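Local coordinates for mevalonate 3-kinase (Thermoplasma acidophilum, PDB 4RKS), which phosphorylates the 3-hydroxyl of (R)-mevalonate with ATP, giving mevalonate 3-phosphate in an alternative, acidophile-specific route to isoprenoids, at residues I25-Y30 and S67-Y72; Y80-E85 and S117-I122; S126-A131 and S158-R163. All blocks are in the same frame, centred on the assembly; numbering follows the deposited sequence.

How the contacts relate
Strand 24-34, the first of the chain, finds its antiparallel partner in strand 66-73, and contact 1 thereby closes a loop of 36 residues that holds strand 53-59. The chain then turns through the hairpin of strands 79-81 and 84-86 and passes two helices before strand 113-120 returns beside residues 80-85 in contact 2. Contact 3 closes a third, largely helical loop, setting the start of helix 128-141 against residues 158-163 next to mevalonate. The three loops follow in series, neither nested nor crossed. Strand 66-73 also pairs with strand 113-120, where Ser-67 OG meets Asn-119 OD1, while Ala-29 and Ser-67 pack on Ala-129 of the helix.

Contact 1: I25-Y30 and S67-Y72; sequences IGSTAY and SETRIY
Ser-27 and Thr-69 face each other as a hydrogen-bonded pair in the middle of two antiparallel strands, Ser-27 N giving to Thr-69 O at 2.9 Å. The pairs Ile-25 with Ile-71 and Ala-29 with Ser-67 repeat the scheme, for six backbone bonds in all. The side chains of these three pairs share the buried face, under helix 128-141. There Ser-27 OG lies 3.4 Å from Thr-69 CB, yet its hydrogen bond goes to Ser-133 O; Thr-69 OG1 bonds Ser-133 OG. The Ile-25 and Ile-71 side chains meet more loosely, CG2 to CB at 4.5 Å.

The other face is wetter. Thr-28 and Glu-68 run side by side, Thr-28 OG1 to Glu-68 CG 3.9 Å, and a water bridges Thr-28 OG1 and Glu-68 OE2, an oxygen also in a salt bridge with Arg-66. Arg-70, bent at chi2 and chi3, folds back so that one guanidinium face lies over Gly-26, whose N is 3.5 Å from Arg-70 NH1; a second water accepts from both nitrogens, and Arg-70 NH1 also bonds Ser-24 OG. This antiparallel strand pair, with helix 128-141 on one face, belongs to the N-terminal part of the GHMP kinase fold.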
ATOM      1  N   ILE A  25      19.993  10.422   7.579  1.00 20.34           N
ATOM      2  CA  ILE A  25      19.219   9.423   8.309  1.00 25.23           C
ATOM      3  C   ILE A  25      18.611   8.446   7.316  1.00 24.06           C
ATOM      4  O   ILE A  25      18.208   8.830   6.226  1.00 20.25           O
ATOM      5  CB  ILE A  25      18.103  10.057   9.191  1.00 25.08           C
ATOM      6  CG1 ILE A  25      17.455   8.992  10.081  1.00 17.64           C
ATOM      7  CG2 ILE A  25      17.052  10.770   8.344  1.00 17.98           C
ATOM      8  CD1 ILE A  25      16.533   9.552  11.157  1.00 25.28           C
ATOM      9  N   GLY A  26      18.577   7.172   7.689  1.00 19.44           N
ATOM     10  CA  GLY A  26      17.965   6.157   6.863  1.00 21.03           C
ATOM     11  C   GLY A  26      16.677   5.619   7.450  1.00 18.40           C
ATOM     12  O   GLY A  26      16.447   5.694   8.662  1.00 19.30           O
ATOM     13  N   SER A  27      15.828   5.070   6.595  1.00 18.83           N
ATOM     14  CA  SER A  27      14.567   4.481   7.055  1.00 20.36           C
ATOM     15  C   SER A  27      14.138   3.364   6.119  1.00 19.80           C
ATOM     16  O   SER A  27      14.720   3.198   5.055  1.00 25.28           O
ATOM     17  CB  SER A  27      13.477   5.546   7.155  1.00 19.50           C
ATOM     18  OG  SER A  27      13.301   6.197   5.910  1.00 23.32           O
ATOM     19  N   THR A  28      13.110   2.614   6.517  1.00 16.75           N
ATOM     20  CA  THR A  28      12.620   1.447   5.771  1.00 18.85           C
ATOM     21  C   THR A  28      11.090   1.345   5.921  1.00 16.58           C
ATOM     22  O   THR A  28      10.581   1.504   7.014  1.00 22.78           O
ATOM     23  CB  THR A  28      13.285   0.127   6.289  1.00 21.57           C
ATOM     24  OG1 THR A  28      14.703   0.187   6.090  1.00 22.31           O
ATOM     25  CG2 THR A  28      12.716  -1.136   5.578  1.00 15.78           C
ATOM     26  N   ALA A  29      10.358   1.090   4.841  1.00 21.60           N
ATOM     27  CA  ALA A  29       8.935   0.737   4.975  1.00 19.82           C
ATOM     28  C   ALA A  29       8.593  -0.422   4.036  1.00 18.75           C
ATOM     29  O   ALA A  29       9.407  -0.796   3.169  1.00 16.43           O
ATOM     30  CB  ALA A  29       8.045   1.941   4.703  1.00 16.77           C
ATOM     31  N   TYR A  30       7.391  -0.978   4.203  1.00 20.20           N
ATOM     32  CA  TYR A  30       6.943  -2.158   3.459  1.00 21.76           C
ATOM     33  C   TYR A  30       5.762  -1.824   2.561  1.00 22.46           C
ATOM     34  O   TYR A  30       4.934  -0.989   2.924  1.00 23.75           O
ATOM     35  CB  TYR A  30       6.587  -3.293   4.451  1.00 17.57           C
ATOM     36  CG  TYR A  30       7.778  -3.583   5.315  1.00 19.86           C
ATOM     37  CD1 TYR A  30       8.866  -4.275   4.794  1.00 19.63           C
ATOM     38  CD2 TYR A  30       7.863  -3.093   6.610  1.00 18.12           C
ATOM     39  CE1 TYR A  30       9.981  -4.511   5.551  1.00 17.47           C
ATOM     40  CE2 TYR A  30       8.991  -3.315   7.386  1.00 22.90           C
ATOM     41  CZ  TYR A  30      10.047  -4.029   6.840  1.00 27.49           C
ATOM     42  OH  TYR A  30      11.177  -4.261   7.571  1.00 26.52           O
ATOM     43  N   SER A  67      11.169  -0.963   0.919  1.00 22.09           N
ATOM     44  CA  SER A  67      11.784   0.250   0.388  1.00 23.25           C
ATOM     45  C   SER A  67      12.729   0.889   1.419  1.00 24.21           C
ATOM     46  O   SER A  67      12.333   1.143   2.559  1.00 21.69           O
ATOM     47  CB  SER A  67      10.710   1.245  -0.038  1.00 25.28           C
ATOM     48  OG  SER A  67      11.294   2.342  -0.721  1.00 28.78           O
ATOM     49  N   GLU A  68      13.979   1.132   1.019  1.00 20.81           N
ATOM     50  CA  GLU A  68      14.966   1.795   1.892  1.00 21.18           C
ATOM     51  C   GLU A  68      15.288   3.219   1.428  1.00 25.40           C
ATOM     52  O   GLU A  68      15.538   3.474   0.247  1.00 26.88           O
ATOM     53  CB  GLU A  68      16.256   0.995   1.977  1.00 22.89           C
ATOM     54  CG  GLU A  68      16.088  -0.411   2.543  1.00 26.16           C
ATOM     55  CD  GLU A  68      17.422  -1.110   2.727  1.00 33.68           C
ATOM     56  OE1 GLU A  68      18.436  -0.631   2.161  1.00 32.76           O
ATOM     57  OE2 GLU A  68      17.451  -2.135   3.437  1.00 35.79           O
ATOM     58  N   THR A  69      15.305   4.130   2.387  1.00 24.78           N
ATOM     59  CA  THR A  69      15.395   5.558   2.125  1.00 26.96           C
ATOM     60  C   THR A  69      16.577   6.168   2.846  1.00 23.75           C
ATOM     61  O   THR A  69      16.897   5.768   3.959  1.00 21.60           O
ATOM     62  CB  THR A  69      14.104   6.267   2.569  1.00 24.35           C
ATOM     63  OG1 THR A  69      13.097   6.022   1.598  1.00 23.19           O
ATOM     64  CG2 THR A  69      14.301   7.781   2.719  1.00 26.84           C
ATOM     65  N   ARG A  70      17.220   7.141   2.203  1.00 19.13           N
ATOM     66  CA  ARG A  70      18.277   7.931   2.824  1.00 18.91           C
ATOM     67  C   ARG A  70      17.995   9.417   2.543  1.00 22.11           C
ATOM     68  O   ARG A  70      17.897   9.845   1.381  1.00 23.34           O
ATOM     69  CB  ARG A  70      19.649   7.493   2.287  1.00 27.52           C
ATOM     70  CG  ARG A  70      20.845   8.369   2.648  1.00 37.15           C
ATOM     71  CD  ARG A  70      21.312   8.200   4.078  1.00 40.70           C
ATOM     72  NE  ARG A  70      21.392   6.802   4.483  1.00 36.87           N
ATOM     73  CZ  ARG A  70      21.679   6.391   5.717  1.00 34.05           C
ATOM     74  NH1 ARG A  70      21.942   7.275   6.687  1.00 29.41           N
ATOM     75  NH2 ARG A  70      21.704   5.092   5.984  1.00 23.67           N
ATOM     76  N   ILE A  71      17.824  10.192   3.605  1.00 18.21           N
ATOM     77  CA  ILE A  71      17.668  11.650   3.481  1.00 18.61           C
ATOM     78  C   ILE A  71      18.881  12.300   4.110  1.00 22.61           C
ATOM     79  O   ILE A  71      19.241  11.986   5.246  1.00 24.13           O
ATOM     80  CB  ILE A  71      16.377  12.149   4.130  1.00 18.48           C
ATOM     81  CG1 ILE A  71      15.181  11.648   3.322  1.00 24.98           C
ATOM     82  CG2 ILE A  71      16.367  13.696   4.220  1.00 18.94           C
ATOM     83  CD1 ILE A  71      13.858  11.741   4.044  1.00 23.77           C
ATOM     84  N   TYR A  72      19.545  13.175   3.358  1.00 19.45           N
ATOM     85  CA  TYR A  72      20.837  13.679   3.803  1.00 19.84           C
ATOM     86  C   TYR A  72      21.044  15.136   3.422  1.00 20.46           C
ATOM     87  O   TYR A  72      20.529  15.605   2.404  1.00 20.65           O
ATOM     88  CB  TYR A  72      21.973  12.809   3.230  1.00 19.87           C
ATOM     89  CG  TYR A  72      21.958  12.683   1.711  1.00 30.20           C
ATOM     90  CD1 TYR A  72      21.082  11.810   1.072  1.00 25.49           C
ATOM     91  CD2 TYR A  72      22.807  13.444   0.925  1.00 30.68           C
ATOM     92  CE1 TYR A  72      21.073  11.687  -0.315  1.00 26.56           C
ATOM     93  CE2 TYR A  72      22.804  13.334  -0.461  1.00 28.46           C
ATOM     94  CZ  TYR A  72      21.935  12.451  -1.071  1.00 29.28           C
ATOM     95  OH  TYR A  72      21.925  12.340  -2.443  1.00 27.32           O
TER
HETATM   96  O   HOH W   1      20.838   6.308   9.630  1.00 18.95           O
HETATM   97  O   HOH W   2      16.282  -1.977   5.943  1.00 28.00           O

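Contact 2: Y80-E85 and S117-I122; sequences YFNGTE and SQNFGI
The ATP site of this GHMP kinase includes Ser-117, Gln-118 and Asn-119, and contact 2 joins their strand to the tip of the hairpin formed by strands 79-81 and 84-86. Phe-81 and Ser-117 form a parallel bridge: Ser-117 N donates to Tyr-80 O at 2.9 Å, and Ser-117 O accepts from Asn-82 N at 2.8 Å. On the same face of the pair, Phe-81 CD1 approaches Ser-117 CB at 3.8 Å.

Past the bridge the hairpin turns away in a type I' turn from Phe-81 to Thr-84, with Asn-82 and Gly-83 at its corners, and a side chain takes over from the backbone. Asn-82, with chi1 -79° and CG beside its own backbone N, reaches along the neighbouring strand. Its OD1 receives Asn-119 N at 2.8 Å on a lone pair in the amide plane, N-H...O 169°. A water donates to the same OD1 and also bonds Ser-117 OG at 2.8 Å; another donates to Ser-117 O and accepts from Gly-83 N. Two donors therefore grip Asn-82 OD1, which should restrict rotation of the amide. The bonding suggests that the hairpin tip may help position the backbone of Ser-117 to Asn-119, residues of the ATP site.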
ATOM      1  N   TYR A  80      16.631  10.592  -6.068  1.00 20.46           N
ATOM      2  CA  TYR A  80      17.095   9.401  -6.781  1.00 27.29           C
ATOM      3  C   TYR A  80      16.189   8.201  -6.512  1.00 26.18           C
ATOM      4  O   TYR A  80      15.869   7.915  -5.361  1.00 24.41           O
ATOM      5  CB  TYR A  80      18.531   9.024  -6.376  1.00 22.42           C
ATOM      6  CG  TYR A  80      19.592  10.038  -6.734  1.00 25.33           C
ATOM      7  CD1 TYR A  80      20.087  10.126  -8.029  1.00 24.02           C
ATOM      8  CD2 TYR A  80      20.120  10.891  -5.770  1.00 20.99           C
ATOM      9  CE1 TYR A  80      21.066  11.064  -8.364  1.00 30.28           C
ATOM     10  CE2 TYR A  80      21.090  11.829  -6.091  1.00 31.19           C
ATOM     11  CZ  TYR A  80      21.556  11.916  -7.390  1.00 30.42           C
ATOM     12  OH  TYR A  80      22.538  12.823  -7.711  1.00 38.68           O
ATOM     13  N   PHE A  81      15.824   7.489  -7.581  1.00 22.23           N
ATOM     14  CA  PHE A  81      15.070   6.240  -7.487  1.00 22.46           C
ATOM     15  C   PHE A  81      15.892   5.087  -8.045  1.00 26.62           C
ATOM     16  O   PHE A  81      16.131   5.017  -9.248  1.00 30.22           O
ATOM     17  CB  PHE A  81      13.732   6.373  -8.230  1.00 23.46           C
ATOM     18  CG  PHE A  81      12.771   7.333  -7.570  1.00 26.16           C
ATOM     19  CD1 PHE A  81      12.206   7.028  -6.336  1.00 29.40           C
ATOM     20  CD2 PHE A  81      12.442   8.534  -8.171  1.00 29.36           C
ATOM     21  CE1 PHE A  81      11.317   7.915  -5.713  1.00 34.09           C
ATOM     22  CE2 PHE A  81      11.561   9.425  -7.553  1.00 35.27           C
ATOM     23  CZ  PHE A  81      10.998   9.109  -6.325  1.00 33.87           C
ATOM     24  N   ASN A  82      16.329   4.200  -7.155  1.00 36.07           N
ATOM     25  CA  ASN A  82      17.282   3.137  -7.476  1.00 39.67           C
ATOM     26  C   ASN A  82      18.481   3.623  -8.287  1.00 38.86           C
ATOM     27  O   ASN A  82      18.920   2.962  -9.224  1.00 33.26           O
ATOM     28  CB  ASN A  82      16.585   2.002  -8.220  1.00 44.07           C
ATOM     29  CG  ASN A  82      15.812   1.085  -7.288  1.00 44.49           C
ATOM     30  OD1 ASN A  82      15.353   1.502  -6.220  1.00 38.31           O
ATOM     31  ND2 ASN A  82      15.671  -0.175  -7.687  1.00 39.19           N
ATOM     32  N   GLY A  83      19.013   4.781  -7.921  1.00 32.64           N
ATOM     33  CA  GLY A  83      20.202   5.296  -8.567  1.00 29.88           C
ATOM     34  C   GLY A  83      19.906   6.163  -9.782  1.00 30.98           C
ATOM     35  O   GLY A  83      20.821   6.741 -10.361  1.00 36.96           O
ATOM     36  N   THR A  84      18.639   6.257 -10.176  1.00 23.79           N
ATOM     37  CA  THR A  84      18.277   7.083 -11.331  1.00 27.22           C
ATOM     38  C   THR A  84      17.704   8.417 -10.870  1.00 22.08           C
ATOM     39  O   THR A  84      16.704   8.456 -10.150  1.00 23.74           O
ATOM     40  CB  THR A  84      17.256   6.369 -12.264  1.00 27.38           C
ATOM     41  OG1 THR A  84      17.833   5.150 -12.740  1.00 28.27           O
ATOM     42  CG2 THR A  84      16.933   7.241 -13.478  1.00 33.22           C
ATOM     43  N   GLU A  85      18.330   9.512 -11.289  1.00 25.94           N
ATOM     44  CA  GLU A  85      17.883  10.814 -10.820  1.00 25.13           C
ATOM     45  C   GLU A  85      16.519  11.155 -11.410  1.00 26.68           C
ATOM     46  O   GLU A  85      16.194  10.789 -12.532  1.00 26.55           O
ATOM     47  CB  GLU A  85      18.905  11.910 -11.148  1.00 23.37           C
ATOM     48  CG  GLU A  85      18.522  13.247 -10.504  1.00 23.42           C
ATOM     49  CD  GLU A  85      19.674  14.234 -10.388  1.00 34.82           C
ATOM     50  OE1 GLU A  85      20.604  14.159 -11.211  1.00 28.96           O
ATOM     51  OE2 GLU A  85      19.629  15.094  -9.473  1.00 29.06           O
ATOM     52  N   SER A 117      16.254   6.644  -2.775  1.00 26.48           N
ATOM     53  CA  SER A 117      15.390   5.486  -2.597  1.00 24.67           C
ATOM     54  C   SER A 117      16.003   4.227  -3.229  1.00 26.79           C
ATOM     55  O   SER A 117      16.497   4.286  -4.363  1.00 27.75           O
ATOM     56  CB  SER A 117      14.027   5.773  -3.238  1.00 21.12           C
ATOM     57  OG  SER A 117      13.209   4.623  -3.183  1.00 31.93           O
ATOM     58  N   GLN A 118      15.982   3.109  -2.498  1.00 26.97           N
ATOM     59  CA  GLN A 118      16.300   1.791  -3.058  1.00 21.35           C
ATOM     60  C   GLN A 118      15.173   0.815  -2.728  1.00 25.65           C
ATOM     61  O   GLN A 118      14.946   0.497  -1.559  1.00 23.51           O
ATOM     62  CB  GLN A 118      17.646   1.266  -2.531  1.00 18.34           C
ATOM     63  CG  GLN A 118      18.823   2.243  -2.787  1.00 44.93           C
ATOM     64  CD  GLN A 118      20.203   1.644  -2.522  1.00 45.27           C
ATOM     65  OE1 GLN A 118      20.388   0.429  -2.582  1.00 59.71           O
ATOM     66  NE2 GLN A 118      21.181   2.502  -2.242  1.00 35.04           N
ATOM     67  N   ASN A 119      14.458   0.374  -3.762  1.00 27.66           N
ATOM     68  CA  ASN A 119      13.393  -0.618  -3.634  1.00 24.31           C
ATOM     69  C   ASN A 119      13.864  -2.047  -3.915  1.00 29.61           C
ATOM     70  O   ASN A 119      14.643  -2.282  -4.839  1.00 22.62           O
ATOM     71  CB  ASN A 119      12.244  -0.281  -4.581  1.00 27.06           C
ATOM     72  CG  ASN A 119      11.509   0.972  -4.171  1.00 32.24           C
ATOM     73  OD1 ASN A 119      11.876   1.619  -3.190  1.00 30.21           O
ATOM     74  ND2 ASN A 119      10.470   1.327  -4.923  1.00 27.77           N
ATOM     75  N   PHE A 120      13.376  -2.997  -3.121  1.00 27.89           N
ATOM     76  CA  PHE A 120      13.755  -4.403  -3.276  1.00 31.58           C
ATOM     77  C   PHE A 120      12.516  -5.274  -3.362  1.00 29.38           C
ATOM     78  O   PHE A 120      11.705  -5.269  -2.450  1.00 24.70           O
ATOM     79  CB  PHE A 120      14.622  -4.862  -2.103  1.00 24.34           C
ATOM     80  CG  PHE A 120      15.832  -4.008  -1.876  1.00 30.54           C
ATOM     81  CD1 PHE A 120      15.736  -2.813  -1.174  1.00 24.90           C
ATOM     82  CD2 PHE A 120      17.072  -4.397  -2.366  1.00 30.78           C
ATOM     83  CE1 PHE A 120      16.849  -2.015  -0.972  1.00 27.86           C
ATOM     84  CE2 PHE A 120      18.187  -3.606  -2.159  1.00 36.62           C
ATOM     85  CZ  PHE A 120      18.073  -2.407  -1.460  1.00 33.11           C
ATOM     86  N   GLY A 121      12.357  -6.014  -4.456  1.00 27.91           N
ATOM     87  CA  GLY A 121      11.234  -6.929  -4.573  1.00 25.43           C
ATOM     88  C   GLY A 121       9.961  -6.176  -4.892  1.00 40.17           C
ATOM     89  O   GLY A 121       8.867  -6.731  -4.816  1.00 39.85           O
ATOM     90  N   ILE A 122      10.125  -4.895  -5.218  1.00 49.34           N
ATOM     91  CA  ILE A 122       9.088  -4.068  -5.829  1.00 50.31           C
ATOM     92  C   ILE A 122       9.755  -3.156  -6.869  1.00 47.70           C
ATOM     93  O   ILE A 122      10.974  -2.958  -6.827  1.00 42.88           O
ATOM     94  CB  ILE A 122       8.312  -3.227  -4.787  1.00 45.48           C
ATOM     95  CG1 ILE A 122       9.273  -2.456  -3.878  1.00 49.08           C
ATOM     96  CG2 ILE A 122       7.382  -4.107  -3.967  1.00 37.85           C
ATOM     97  CD1 ILE A 122       8.596  -1.804  -2.678  1.00 47.56           C
TER
HETATM   98  O   HOH W   3      18.555   5.789  -5.140  1.00 29.10           O
HETATM   99  O   HOH W   4      13.224   3.444  -5.763  1.00 32.36           O

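Contact 3: S126-A131 and S158-R163; sequences SSDAGA and SESAGR. With MEV ((R)-mevalonate), chain C.
Asp-128, in the first turn of helix 128-141, sends its carboxylate across to the turn formed by residues 158-161. CG is anti to the carbonyl carbon (chi1 -76°), and the side chain leads to Ser-160. CB lies 3.7 Å from Ser-160 O, and CG comes closer to the same carbonyl oxygen. At the tip the branches part: OD2 comes to 3.1 Å from Ser-160 CB, a tight approach, while OD1 sits near Ser-160 N, whose bond to it is weak and bent. OD1 is modelled implausibly near Ser-158 OG, which leaves its exact position doubtful.

Beside the carboxylate, Ala-131 CB packs 3.6 Å from Ala-161 CB. The helix start carries its own cap: Ser-127 OG, at the N-cap, accepts from Gly-130 N at 3.1 Å. Ser-126 and Ser-127 belong to the ATP site, so the capped end adjoins the place where the nucleotide binds.

Residues 159-163 also reach mevalonate. Arg-163, extended from CG to NE, presents its two terminal nitrogens to the carboxylate of the substrate, NH1 giving to O3 at 2.9 Å (N-H...O 173°) and NH2 to O4 at 2.5 Å. Ser-160 OG lies over the centre of one guanidinium face. Glu-159 bends at chi2, putting OE2 2.7 Å from mevalonate O8; Glu-159 OE2 is also hydrogen-bonded to His-211, and Glu-159 OE1 forms a salt bridge with Arg-47. Asp-128 OD2 is 4.5 Å from Arg-163 NH1 and well out of the guanidinium plane, too far for a salt bridge. The two-pronged grip of Arg-163 probably orients the mevalonate carboxylate, while Asp-128 probably places an opposite charge near the arginine, beside it and off its plane.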
ATOM      1  N   SER A 126       8.592   5.719  -6.929  1.00 45.43           N
ATOM      2  CA  SER A 126       7.693   6.084  -5.831  1.00 39.37           C
ATOM      3  C   SER A 126       6.681   4.984  -5.538  1.00 42.42           C
ATOM      4  O   SER A 126       6.252   4.280  -6.454  1.00 41.10           O
ATOM      5  CB  SER A 126       6.954   7.379  -6.159  1.00 43.31           C
ATOM      6  OG  SER A 126       7.512   8.465  -5.455  1.00 48.32           O
ATOM      7  N   SER A 127       6.300   4.852  -4.264  1.00 45.75           N
ATOM      8  CA  SER A 127       5.296   3.876  -3.826  1.00 36.39           C
ATOM      9  C   SER A 127       4.752   4.270  -2.457  1.00 34.17           C
ATOM     10  O   SER A 127       5.233   5.235  -1.855  1.00 36.81           O
ATOM     11  CB  SER A 127       5.897   2.468  -3.765  1.00 26.79           C
ATOM     12  OG  SER A 127       6.863   2.374  -2.727  1.00 30.20           O
ATOM     13  N   ASP A 128       3.771   3.521  -1.960  1.00 32.11           N
ATOM     14  CA  ASP A 128       3.293   3.691  -0.581  1.00 30.53           C
ATOM     15  C   ASP A 128       4.433   3.551   0.431  1.00 23.95           C
ATOM     16  O   ASP A 128       4.561   4.367   1.342  1.00 24.64           O
ATOM     17  CB  ASP A 128       2.196   2.675  -0.243  1.00 38.80           C
ATOM     18  CG  ASP A 128       0.845   3.025  -0.861  1.00 56.60           C
ATOM     19  OD1 ASP A 128       0.631   4.200  -1.245  1.00 65.50           O
ATOM     20  OD2 ASP A 128      -0.014   2.120  -0.941  1.00 55.98           O
ATOM     21  N   ALA A 129       5.236   2.498   0.279  1.00 23.74           N
ATOM     22  CA  ALA A 129       6.397   2.260   1.136  1.00 27.33           C
ATOM     23  C   ALA A 129       7.410   3.403   1.052  1.00 26.61           C
ATOM     24  O   ALA A 129       8.020   3.776   2.050  1.00 30.85           O
ATOM     25  CB  ALA A 129       7.079   0.922   0.762  1.00 21.15           C
ATOM     26  N   GLY A 130       7.602   3.946  -0.142  1.00 30.65           N
ATOM     27  CA  GLY A 130       8.529   5.048  -0.313  1.00 26.32           C
ATOM     28  C   GLY A 130       8.039   6.255   0.468  1.00 26.94           C
ATOM     29  O   GLY A 130       8.806   6.892   1.195  1.00 20.93           O
ATOM     30  N   ALA A 131       6.749   6.552   0.320  1.00 22.12           N
ATOM     31  CA  ALA A 131       6.129   7.670   1.012  1.00 23.46           C
ATOM     32  C   ALA A 131       6.231   7.505   2.525  1.00 26.74           C
ATOM     33  O   ALA A 131       6.711   8.395   3.220  1.00 23.07           O
ATOM     34  CB  ALA A 131       4.669   7.808   0.598  1.00 27.74           C
ATOM     35  N   SER A 158       2.176   9.462  -2.245  1.00 35.27           N
ATOM     36  CA  SER A 158       1.354   8.295  -2.548  1.00 36.88           C
ATOM     37  C   SER A 158       0.122   8.281  -1.657  1.00 35.76           C
ATOM     38  O   SER A 158       0.240   8.371  -0.441  1.00 37.60           O
ATOM     39  CB  SER A 158       2.156   7.004  -2.370  1.00 39.56           C
ATOM     40  OG  SER A 158       1.324   5.868  -2.502  1.00 45.84           O
ATOM     41  N   GLU A 159      -1.056   8.138  -2.258  1.00 35.18           N
ATOM     42  CA  GLU A 159      -2.304   8.375  -1.545  1.00 32.20           C
ATOM     43  C   GLU A 159      -2.575   7.360  -0.432  1.00 30.36           C
ATOM     44  O   GLU A 159      -3.361   7.646   0.467  1.00 34.32           O
ATOM     45  CB  GLU A 159      -3.491   8.406  -2.524  1.00 31.34           C
ATOM     46  CG  GLU A 159      -3.677   7.134  -3.343  1.00 35.48           C
ATOM     47  CD  GLU A 159      -2.822   7.097  -4.612  1.00 45.99           C
ATOM     48  OE1 GLU A 159      -2.038   8.047  -4.846  1.00 43.81           O
ATOM     49  OE2 GLU A 159      -2.938   6.109  -5.380  1.00 52.83           O
ATOM     50  N   SER A 160      -1.930   6.194  -0.484  1.00 28.73           N
ATOM     51  CA  SER A 160      -2.094   5.175   0.563  1.00 32.13           C
ATOM     52  C   SER A 160      -0.851   5.025   1.459  1.00 32.57           C
ATOM     53  O   SER A 160      -0.538   3.927   1.938  1.00 30.79           O
ATOM     54  CB  SER A 160      -2.444   3.820  -0.059  1.00 37.66           C
ATOM     55  OG  SER A 160      -3.680   3.876  -0.750  1.00 44.14           O
ATOM     56  N   ALA A 161      -0.155   6.137   1.692  1.00 26.73           N
ATOM     57  CA  ALA A 161       1.046   6.143   2.515  1.00 19.39           C
ATOM     58  C   ALA A 161       0.766   5.631   3.933  1.00 19.01           C
ATOM     59  O   ALA A 161       1.623   4.991   4.556  1.00 21.60           O
ATOM     60  CB  ALA A 161       1.639   7.545   2.570  1.00 18.53           C
ATOM     61  N   GLY A 162      -0.431   5.911   4.433  1.00 18.48           N
ATOM     62  CA  GLY A 162      -0.785   5.563   5.803  1.00 20.82           C
ATOM     63  C   GLY A 162      -0.792   4.068   6.092  1.00 24.87           C
ATOM     64  O   GLY A 162      -0.555   3.649   7.226  1.00 16.64           O
ATOM     65  N   ARG A 163      -1.087   3.262   5.075  1.00 19.32           N
ATOM     66  CA  ARG A 163      -1.088   1.812   5.227  1.00 17.98           C
ATOM     67  C   ARG A 163       0.299   1.358   5.654  1.00 20.60           C
ATOM     68  O   ARG A 163       0.463   0.539   6.550  1.00 19.64           O
ATOM     69  CB  ARG A 163      -1.480   1.118   3.915  1.00 17.00           C
ATOM     70  CG  ARG A 163      -2.925   1.252   3.487  1.00 18.05           C
ATOM     71  CD  ARG A 163      -3.078   0.735   2.032  1.00 23.01           C
ATOM     72  NE  ARG A 163      -4.454   0.789   1.551  1.00 25.47           N
ATOM     73  CZ  ARG A 163      -4.843   0.424   0.328  1.00 27.04           C
ATOM     74  NH1 ARG A 163      -3.958  -0.019  -0.557  1.00 29.36           N
ATOM     75  NH2 ARG A 163      -6.123   0.505  -0.011  1.00 28.06           N
TER
HETATM   76  C8  MEV C 401      -4.569   2.580  -4.201  1.00 46.73           C
HETATM   77  O8  MEV C 401      -4.190   3.932  -4.374  1.00 54.93           O
HETATM   78  C2  MEV C 401      -5.162   2.091  -5.504  1.00 31.79           C
HETATM   79  C3  MEV C 401      -5.331   0.591  -5.674  1.00 31.76           C
HETATM   80  O7  MEV C 401      -4.169  -0.127  -5.347  1.00 36.31           O
HETATM   81  C4  MEV C 401      -6.476   0.070  -4.820  1.00 31.33           C
HETATM   82  C5  MEV C 401      -6.079  -0.220  -3.384  1.00 28.97           C
HETATM   83  O3  MEV C 401      -5.030  -0.875  -3.106  1.00 27.62           O
HETATM   84  O4  MEV C 401      -6.795   0.220  -2.454  1.00 31.08           O
HETATM   85  C6  MEV C 401      -5.644   0.354  -7.135  1.00 31.12           C